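Soluble cytochrome b558 (Ectothiorhodospira shaposhnikovii, PDB 1CXY) binds heme and probably carries electrons as a small soluble bacterial member of the cytochrome b5 family. Local coordinates at residues A[24-29]-A[47-52]. Sequence-based numbering, arbitrary orientation.
Sequences CWMAIH and GMMLVW. With HEM (protoporphyrin IX containing Fe), chain B.
Met-26 reaches from its strand into the bend of 47-52, and its terminal methyl is the most tightly packed point: CE lies 3.4 Å from Met-49 O and 3.7 Å from Trp-52 CB. With CG anti to the carbonyl carbon (chi1 -64°) and the chain extended beyond it, the side chain carries SD and CE to the turn, crossing that of Trp-52 at about a right angle. No hydrogen bond joins the segments; the thioether packs by van der Waals contact on side-chain carbons and on the carbonyls of Met-49 and Trp-52. Within 47-52, Met-49 O accepts a hydrogen bond from Trp-52 N. All three residues line the heme pocket of this cytochrome b5-family protein, Met-49 beside the axial ligand His-42; Met-26 SD meets vinyl carbon CBB at 3.7 Å, and Trp-52 CD1 lies 3.8 Å from HEM CAB. Shortening Met-26 to an alanine removes SD and CE, which would probably leave Trp-52 CB and the heme vinyl without this packing partner. Packing is looser where the partly exposed indole leads away from the strand. In the antiparallel sheet, strand 23-28 lies between 19-20 and 31-34, the Cys-24–Cys-53 disulfide ties it to the chain just beyond Trp-52, and the indole rests against Ala-60 of helix 58-63.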
# COMPACT_ATOMS: atom_id res chain seq x y z
N CYS A 24 -0.61 4.12 -8.04
CA CYS A 24 -1.11 3.26 -6.97
C CYS A 24 -0.79 3.74 -5.56
O CYS A 24 0.37 3.60 -5.15
CB CYS A 24 -0.46 1.88 -7.20
SG CYS A 24 -0.94 0.60 -6.00
N TRP A 25 -1.78 4.29 -4.88
CA TRP A 25 -1.59 4.69 -3.47
C TRP A 25 -2.39 3.73 -2.60
O TRP A 25 -3.38 3.12 -3.05
CB TRP A 25 -2.11 6.10 -3.22
CG TRP A 25 -1.32 7.23 -3.82
CD1 TRP A 25 -0.34 7.21 -4.77
CD2 TRP A 25 -1.52 8.62 -3.51
NE1 TRP A 25 0.11 8.49 -5.05
CE2 TRP A 25 -0.63 9.37 -4.29
CE3 TRP A 25 -2.38 9.27 -2.62
CZ2 TRP A 25 -0.58 10.76 -4.24
CZ3 TRP A 25 -2.34 10.66 -2.54
CH2 TRP A 25 -1.43 11.37 -3.35
N MET A 26 -1.94 3.51 -1.37
CA MET A 26 -2.77 2.71 -0.45
C MET A 26 -2.80 3.36 0.93
O MET A 26 -1.89 4.11 1.22
CB MET A 26 -2.22 1.30 -0.19
CG MET A 26 -2.20 0.45 -1.44
SD MET A 26 -1.61 -1.21 -1.03
CE MET A 26 -1.44 -1.78 -2.73
N ALA A 27 -3.79 3.00 1.71
CA ALA A 27 -3.81 3.44 3.11
C ALA A 27 -3.65 2.15 3.94
O ALA A 27 -4.37 1.16 3.72
CB ALA A 27 -5.09 4.17 3.49
N ILE A 28 -2.70 2.11 4.85
CA ILE A 28 -2.43 0.94 5.71
C ILE A 28 -2.14 1.48 7.11
O ILE A 28 -1.31 2.38 7.25
CB ILE A 28 -1.22 0.13 5.24
CG1 ILE A 28 -1.50 -0.55 3.90
CG2 ILE A 28 -0.82 -0.95 6.25
CD1 ILE A 28 -0.24 -1.03 3.18
N HIS A 29 -2.85 0.98 8.14
CA HIS A 29 -2.63 1.47 9.49
C HIS A 29 -2.71 2.98 9.65
O HIS A 29 -1.88 3.58 10.36
CB HIS A 29 -1.25 0.98 10.00
CG HIS A 29 -1.21 -0.50 10.21
ND1 HIS A 29 -2.23 -1.17 10.83
CD2 HIS A 29 -0.25 -1.41 9.92
CE1 HIS A 29 -1.91 -2.46 10.87
NE2 HIS A 29 -0.76 -2.64 10.30
N GLY A 47 0.59 -9.64 -9.65
CA GLY A 47 -0.55 -8.80 -9.45
C GLY A 47 -1.39 -8.84 -8.19
O GLY A 47 -2.42 -8.16 -8.16
N MET A 48 -0.93 -9.40 -7.07
CA MET A 48 -1.69 -9.44 -5.83
C MET A 48 -1.88 -8.10 -5.14
O MET A 48 -2.83 -7.80 -4.41
CB MET A 48 -0.89 -10.36 -4.86
CG MET A 48 -1.09 -11.79 -5.38
SD MET A 48 -2.63 -12.40 -4.66
CE MET A 48 -2.28 -12.28 -2.91
N MET A 49 -0.88 -7.25 -5.33
CA MET A 49 -0.95 -5.93 -4.69
C MET A 49 -1.86 -5.02 -5.48
O MET A 49 -2.56 -4.15 -4.94
CB MET A 49 0.51 -5.49 -4.61
CG MET A 49 0.78 -4.34 -3.67
SD MET A 49 2.53 -3.89 -3.87
CE MET A 49 2.47 -2.23 -3.22
N LEU A 50 -1.98 -5.24 -6.80
CA LEU A 50 -2.79 -4.38 -7.65
C LEU A 50 -4.25 -4.28 -7.28
O LEU A 50 -4.80 -3.17 -7.38
CB LEU A 50 -2.68 -4.80 -9.13
CG LEU A 50 -1.23 -4.92 -9.62
CD1 LEU A 50 -1.21 -5.37 -11.07
CD2 LEU A 50 -0.47 -3.60 -9.47
N VAL A 51 -4.88 -5.31 -6.71
CA VAL A 51 -6.27 -5.20 -6.31
C VAL A 51 -6.47 -4.18 -5.20
O VAL A 51 -7.58 -3.70 -5.02
CB VAL A 51 -6.88 -6.58 -5.91
CG1 VAL A 51 -5.95 -7.73 -6.26
CG2 VAL A 51 -7.37 -6.70 -4.49
N TRP A 52 -5.40 -3.82 -4.46
CA TRP A 52 -5.53 -2.87 -3.37
C TRP A 52 -5.13 -1.45 -3.74
O TRP A 52 -5.29 -0.57 -2.87
CB TRP A 52 -4.71 -3.36 -2.14
CG TRP A 52 -5.26 -4.71 -1.74
CD1 TRP A 52 -4.80 -5.95 -2.05
CD2 TRP A 52 -6.52 -4.88 -1.09
NE1 TRP A 52 -5.70 -6.90 -1.61
CE2 TRP A 52 -6.76 -6.27 -1.01
CE3 TRP A 52 -7.46 -3.99 -0.55
CZ2 TRP A 52 -7.90 -6.78 -0.41
CZ3 TRP A 52 -8.60 -4.50 0.05
CH2 TRP A 52 -8.80 -5.89 0.12
CHA HEM B . 5.39 -11.08 -0.30
CHB HEM B . 0.66 -10.12 -0.61
CHC HEM B . 1.62 -5.40 -0.20
CHD HEM B . 6.34 -6.36 0.24
C1A HEM B . 4.04 -11.22 -0.53
C2A HEM B . 3.37 -12.44 -0.94
C3A HEM B . 2.06 -12.17 -0.99
C4A HEM B . 1.88 -10.76 -0.65
CMA HEM B . 0.89 -13.10 -1.36
CAA HEM B . 4.05 -13.81 -1.18
CBA HEM B . 3.71 -14.92 -0.14
CGA HEM B . 4.44 -14.75 1.16
O1A HEM B . 5.47 -14.03 1.17
O2A HEM B . 4.02 -15.32 2.20
C1B HEM B . 0.50 -8.75 -0.48
C2B HEM B . -0.75 -8.05 -0.46
C3B HEM B . -0.49 -6.74 -0.31
C4B HEM B . 0.94 -6.59 -0.29
CMB HEM B . -2.13 -8.76 -0.52
CAB HEM B . -1.50 -5.58 -0.20
CBB HEM B . -1.34 -4.55 0.63
C1C HEM B . 2.98 -5.25 -0.06
C2C HEM B . 3.68 -3.99 0.09
C3C HEM B . 4.99 -4.25 0.23
C4C HEM B . 5.14 -5.70 0.17
CMC HEM B . 2.95 -2.63 0.11
CAC HEM B . 6.19 -3.32 0.47
CBC HEM B . 6.37 -2.16 -0.12
C1D HEM B . 6.48 -7.73 0.15
C2D HEM B . 7.71 -8.44 0.37
C3D HEM B . 7.45 -9.74 0.23
C4D HEM B . 6.05 -9.89 -0.08
CMD HEM B . 9.07 -7.76 0.70
CAD HEM B . 8.39 -10.96 0.43
CBD HEM B . 8.02 -11.65 1.77
CGD HEM B . 8.11 -10.78 2.99
O1D HEM B . 7.18 -10.72 3.81
O2D HEM B . 9.18 -10.13 3.18
NA HEM B . 3.11 -10.20 -0.40
NB HEM B . 1.55 -7.84 -0.37
NC HEM B . 3.91 -6.27 -0.03
ND HEM B . 5.46 -8.64 -0.10
FE HEM B . 3.50 -8.23 -0.18